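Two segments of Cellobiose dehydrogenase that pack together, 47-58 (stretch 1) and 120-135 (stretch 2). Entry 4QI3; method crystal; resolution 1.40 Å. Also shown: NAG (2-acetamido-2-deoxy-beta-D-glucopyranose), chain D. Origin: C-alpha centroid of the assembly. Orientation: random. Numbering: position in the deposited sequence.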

# COMPACT_ATOMS: atom_id res chain seq x y z
N ASP A 47 17.95 4.41 -6.07
CA ASP A 47 16.67 3.70 -6.02
C ASP A 47 16.63 2.72 -4.87
O ASP A 47 17.52 1.87 -4.74
CB ASP A 47 16.41 2.92 -7.32
CG ASP A 47 15.96 3.81 -8.45
OD1 ASP A 47 15.70 5.00 -8.22
OD2 ASP A 47 15.88 3.29 -9.59
N ALA A 48 15.59 2.83 -4.03
CA ALA A 48 15.38 1.89 -2.94
C ALA A 48 14.74 0.61 -3.44
O ALA A 48 14.09 0.59 -4.48
CB ALA A 48 14.48 2.54 -1.85
N SER A 49 14.88 -0.46 -2.67
CA SER A 49 14.19 -1.71 -2.95
C SER A 49 12.98 -1.90 -2.03
O SER A 49 12.15 -2.77 -2.27
CB SER A 49 15.13 -2.90 -2.75
OG SER A 49 15.61 -2.95 -1.42
N GLU A 50 12.88 -1.10 -0.97
CA GLU A 50 11.82 -1.26 0.03
C GLU A 50 11.37 0.07 0.57
O GLU A 50 12.00 1.11 0.36
CB GLU A 50 12.31 -2.14 1.17
CG GLU A 50 13.44 -1.56 2.00
CD GLU A 50 13.67 -2.38 3.24
OE1 GLU A 50 14.25 -3.48 3.12
OE2 GLU A 50 13.22 -1.96 4.33
N PHE A 51 10.24 0.02 1.27
CA PHE A 51 9.70 1.19 1.94
C PHE A 51 8.86 0.76 3.13
O PHE A 51 8.53 -0.42 3.27
CB PHE A 51 8.84 2.03 0.98
CG PHE A 51 7.60 1.33 0.48
CD1 PHE A 51 7.67 0.48 -0.61
CD2 PHE A 51 6.39 1.54 1.09
CE1 PHE A 51 6.53 -0.15 -1.08
CE2 PHE A 51 5.24 0.91 0.63
CZ PHE A 51 5.31 0.07 -0.44
N ILE A 52 8.54 1.71 4.00
CA ILE A 52 7.54 1.49 5.03
C ILE A 52 6.31 2.23 4.56
O ILE A 52 6.38 3.42 4.24
CB ILE A 52 8.03 2.03 6.38
CG1 ILE A 52 9.27 1.22 6.81
CG2 ILE A 52 6.93 1.93 7.45
CD1 ILE A 52 10.01 1.79 8.05
N GLY A 53 5.20 1.51 4.47
CA GLY A 53 3.96 2.11 4.00
C GLY A 53 2.93 2.41 5.08
O GLY A 53 2.93 1.81 6.16
N TYR A 54 2.04 3.34 4.76
CA TYR A 54 0.90 3.71 5.60
C TYR A 54 -0.31 3.65 4.71
O TYR A 54 -0.29 4.20 3.60
CB TYR A 54 1.05 5.13 6.12
CG TYR A 54 -0.18 5.70 6.80
CD1 TYR A 54 -0.66 5.16 7.98
CD2 TYR A 54 -0.86 6.77 6.25
CE1 TYR A 54 -1.80 5.67 8.60
CE2 TYR A 54 -1.99 7.29 6.86
CZ TYR A 54 -2.45 6.73 8.04
OH TYR A 54 -3.58 7.25 8.66
N LEU A 55 -1.35 2.95 5.17
CA LEU A 55 -2.62 2.88 4.46
C LEU A 55 -3.72 3.23 5.42
O LEU A 55 -3.77 2.71 6.53
CB LEU A 55 -2.90 1.48 3.95
CG LEU A 55 -2.38 1.16 2.56
CD1 LEU A 55 -2.49 -0.34 2.34
CD2 LEU A 55 -3.18 1.94 1.50
N LYS A 56 -4.61 4.12 4.98
CA LYS A 56 -5.85 4.33 5.70
C LYS A 56 -6.98 4.15 4.70
O LYS A 56 -7.09 4.91 3.74
CB LYS A 56 -5.92 5.72 6.33
CG LYS A 56 -7.23 5.94 7.11
CD LYS A 56 -7.19 7.26 7.87
CE LYS A 56 -8.57 7.67 8.37
NZ LYS A 56 -8.55 9.01 9.01
N CYS A 57 -7.81 3.13 4.92
CA CYS A 57 -8.84 2.76 3.96
C CYS A 57 -10.22 2.75 4.59
O CYS A 57 -10.37 2.53 5.80
CB CYS A 57 -8.53 1.39 3.38
SG CYS A 57 -7.00 1.43 2.44
N ALA A 58 -11.24 2.95 3.74
CA ALA A 58 -12.62 3.12 4.19
C ALA A 58 -13.33 1.79 4.35
O ALA A 58 -12.96 0.79 3.75
CB ALA A 58 -13.35 3.97 3.18
N SER A 120 -15.14 0.91 13.10
CA SER A 120 -16.31 0.65 12.26
C SER A 120 -16.24 1.32 10.87
O SER A 120 -16.79 0.78 9.90
CB SER A 120 -17.61 1.00 12.99
OG SER A 120 -17.68 2.39 13.27
N THR A 121 -15.58 2.48 10.78
CA THR A 121 -15.56 3.26 9.54
C THR A 121 -14.27 3.15 8.71
O THR A 121 -14.27 3.43 7.51
CB THR A 121 -15.82 4.77 9.77
OG1 THR A 121 -14.82 5.30 10.65
CG2 THR A 121 -17.22 5.00 10.38
N HIS A 122 -13.17 2.76 9.35
CA HIS A 122 -11.87 2.74 8.67
C HIS A 122 -11.00 1.60 9.17
O HIS A 122 -11.23 1.07 10.25
CB HIS A 122 -11.12 4.06 8.92
CG HIS A 122 -11.77 5.25 8.28
ND1 HIS A 122 -12.81 5.95 8.86
CD2 HIS A 122 -11.52 5.85 7.09
CE1 HIS A 122 -13.17 6.93 8.05
NE2 HIS A 122 -12.41 6.89 6.97
N PHE A 123 -9.99 1.26 8.39
CA PHE A 123 -8.89 0.44 8.88
C PHE A 123 -7.59 1.06 8.41
O PHE A 123 -7.56 1.73 7.40
CB PHE A 123 -9.01 -1.03 8.49
CG PHE A 123 -9.02 -1.29 7.02
CD1 PHE A 123 -7.89 -1.76 6.37
CD2 PHE A 123 -10.17 -1.13 6.28
CE1 PHE A 123 -7.91 -2.02 5.02
CE2 PHE A 123 -10.19 -1.39 4.94
CZ PHE A 123 -9.06 -1.84 4.30
N SER A 124 -6.54 0.89 9.19
CA SER A 124 -5.24 1.43 8.82
C SER A 124 -4.12 0.48 9.18
O SER A 124 -4.26 -0.38 10.02
CB SER A 124 -5.00 2.82 9.41
OG SER A 124 -4.73 2.75 10.79
N LEU A 125 -3.03 0.62 8.45
CA LEU A 125 -1.88 -0.25 8.58
C LEU A 125 -0.59 0.53 8.38
O LEU A 125 -0.49 1.34 7.49
CB LEU A 125 -1.98 -1.33 7.50
CG LEU A 125 -0.87 -2.39 7.46
CD1 LEU A 125 -0.93 -3.24 8.70
CD2 LEU A 125 -0.99 -3.26 6.23
N ILE A 126 0.39 0.24 9.21
CA ILE A 126 1.78 0.61 8.91
C ILE A 126 2.59 -0.67 8.72
O ILE A 126 2.58 -1.57 9.57
CB ILE A 126 2.40 1.52 10.00
CG1 ILE A 126 1.65 2.86 10.04
CG2 ILE A 126 3.89 1.73 9.73
CD1 ILE A 126 2.00 3.76 11.20
N PHE A 127 3.28 -0.75 7.59
CA PHE A 127 3.90 -2.00 7.20
C PHE A 127 5.21 -1.78 6.47
O PHE A 127 5.41 -0.76 5.81
CB PHE A 127 2.93 -2.81 6.31
CG PHE A 127 2.60 -2.14 4.99
CD1 PHE A 127 1.63 -1.15 4.90
CD2 PHE A 127 3.26 -2.52 3.82
CE1 PHE A 127 1.33 -0.53 3.67
CE2 PHE A 127 2.96 -1.92 2.60
CZ PHE A 127 1.99 -0.92 2.53
N ARG A 128 6.13 -2.73 6.61
CA ARG A 128 7.35 -2.73 5.82
C ARG A 128 7.15 -3.62 4.60
O ARG A 128 6.66 -4.74 4.71
CB ARG A 128 8.51 -3.25 6.66
CG ARG A 128 9.84 -3.25 5.93
CD ARG A 128 10.91 -3.93 6.78
NE ARG A 128 12.26 -3.69 6.25
CZ ARG A 128 13.35 -4.02 6.92
NH1 ARG A 128 13.23 -4.60 8.12
NH2 ARG A 128 14.57 -3.77 6.42
N CYS A 129 7.50 -3.10 3.42
CA CYS A 129 7.35 -3.85 2.18
C CYS A 129 8.77 -4.11 1.67
O CYS A 129 9.35 -3.27 0.99
CB CYS A 129 6.54 -3.04 1.17
SG CYS A 129 5.64 -4.01 -0.08
N LYS A 130 9.31 -5.26 2.03
CA LYS A 130 10.68 -5.61 1.64
C LYS A 130 10.73 -6.12 0.20
O LYS A 130 9.88 -6.93 -0.19
CB LYS A 130 11.24 -6.66 2.59
CG LYS A 130 11.63 -6.09 3.94
CD LYS A 130 12.35 -7.10 4.82
CE LYS A 130 13.69 -7.48 4.22
NZ LYS A 130 14.62 -6.30 4.14
N ASN A 131 11.71 -5.66 -0.57
CA ASN A 131 11.87 -6.09 -1.96
C ASN A 131 10.62 -5.85 -2.79
O ASN A 131 10.25 -6.67 -3.64
CB ASN A 131 12.26 -7.57 -1.99
CG ASN A 131 13.57 -7.83 -1.27
OD1 ASN A 131 14.58 -7.20 -1.55
ND2 ASN A 131 13.54 -8.75 -0.30
N CYS A 132 10.01 -4.69 -2.56
CA CYS A 132 8.72 -4.37 -3.18
C CYS A 132 8.83 -3.41 -4.33
O CYS A 132 7.91 -3.30 -5.12
CB CYS A 132 7.76 -3.78 -2.15
SG CYS A 132 7.09 -5.00 -1.03
N LEU A 133 9.96 -2.72 -4.45
CA LEU A 133 10.06 -1.70 -5.49
C LEU A 133 10.68 -2.14 -6.81
O LEU A 133 10.71 -1.36 -7.75
CB LEU A 133 10.73 -0.43 -4.95
CG LEU A 133 9.97 0.19 -3.79
CD1 LEU A 133 10.80 1.33 -3.20
CD2 LEU A 133 8.58 0.67 -4.26
N GLN A 134 11.17 -3.38 -6.85
CA GLN A 134 11.53 -4.06 -8.11
C GLN A 134 10.87 -5.42 -8.07
O GLN A 134 10.97 -6.13 -7.07
CB GLN A 134 13.04 -4.24 -8.29
CG GLN A 134 13.81 -2.95 -8.39
CD GLN A 134 14.02 -2.31 -7.04
OE1 GLN A 134 14.24 -3.00 -6.04
NE2 GLN A 134 13.94 -0.99 -7.00
N TRP A 135 10.18 -5.79 -9.14
CA TRP A 135 9.39 -7.00 -9.12
C TRP A 135 9.59 -7.82 -10.38
O TRP A 135 9.99 -7.31 -11.42
CB TRP A 135 7.91 -6.67 -8.96
CG TRP A 135 7.40 -5.66 -9.95
CD1 TRP A 135 7.09 -5.87 -11.27
CD2 TRP A 135 7.15 -4.28 -9.69
NE1 TRP A 135 6.64 -4.69 -11.84
CE2 TRP A 135 6.66 -3.71 -10.88
CE3 TRP A 135 7.27 -3.46 -8.55
CZ2 TRP A 135 6.32 -2.35 -10.98
CZ3 TRP A 135 6.92 -2.13 -8.65
CH2 TRP A 135 6.45 -1.59 -9.85
C1 NAG D . -11.49 5.06 13.03
C2 NAG D . -11.31 6.43 13.68
C3 NAG D . -10.50 7.34 12.76
C4 NAG D . -9.18 6.67 12.40
C5 NAG D . -9.46 5.30 11.79
C6 NAG D . -8.21 4.52 11.46
C7 NAG D . -13.11 7.03 15.24
C8 NAG D . -14.44 7.70 15.39
N2 NAG D . -12.59 7.03 14.00
O3 NAG D . -10.25 8.59 13.41
O4 NAG D . -8.45 7.47 11.48
O5 NAG D . -10.21 4.51 12.71
O6 NAG D . -7.37 5.25 10.58
O7 NAG D . -12.53 6.52 16.19
O HOH W 1 14.36 -4.47 0.31

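Residues 47-58 and 120-135 of cellobiose dehydrogenase pair as antiparallel strands (51-58 against 122-130), with the loop before the first strand held by the turn and the residues that follow at the end of the second. At Ala 48 the backbone O accepts a nearly linear hydrogen bond from Gln 134 NE2 (3.0 Å). Ser 49 CB points away overall, though it still comes 3.4 Å from Gln 134 OE1; the backbone O of Ser 49 accepts two hydrogen bonds, from Cys 132 N (2.9 Å) and Leu 133 N (3.1 Å), tying the loop to the last residue of the type II turn Cys 129-Cys 132 and the residue after it. That turn is itself closed by the disulfide Cys 129 SG-Cys 132 SG (2.0 Å). A water links Ser 49 OG (2.6 Å), Glu 50 OE1 (3.0 Å, water donating) and Asn 131 N (3.0 Å, water accepting).

The carboxylate of Glu 50 meets two cations: Glu 50 OE2 forms a salt bridge with Arg 128 NE (2.8 Å), near the guanidinium plane, and Glu 50 OE1 forms another with Lys 130 NZ (3.0 Å). Phe 51 opens the ladder: Cys 129 N donates to Phe 51 O (2.9 Å, almost straight), whereas the return bond from Phe 51 N to Cys 129 O is weak at 3.4 Å. The Phe 51 ring carries Cys 129 CB over one face and also touches Leu 133, Phe 51 CD1 lying 3.8 Å from Leu 133 CD2.

Beyond it, Gly 53, Leu 55 and Cys 57 each exchange two backbone bonds with Phe 127, Leu 125 and Phe 123, while the alternating pairs between them have none and put their side chains on the other face. There Ile 52, paired with Arg 128, meets Ile 126 diagonally, Ile 52 CG2 to Ile 126 CG2 at 3.8 Å. The bond from Gly 53 N to Phe 127 O is short (2.6 Å). The Phe 127 ring lies over Gly 53 CA, in space a side chain would need: an ideal CB would fall 2.5 Å from Phe 127 CZ, a clash. Tyr 54 shares the other face with Ile 52, and Ile 126 CG1 sits at its ring edge, 3.9 Å from Tyr 54 CD1.

The extended Lys 56 side chain lays its CE over the His 122 ring, 4.1 Å from the centroid, and Lys 56 NZ donates to NAG O4 (2.9 Å). Cys 57 CB lies over the Phe 123 ring, 3.4 Å from Phe 123 CZ. Ala 58 ends the ladder opposite His 122.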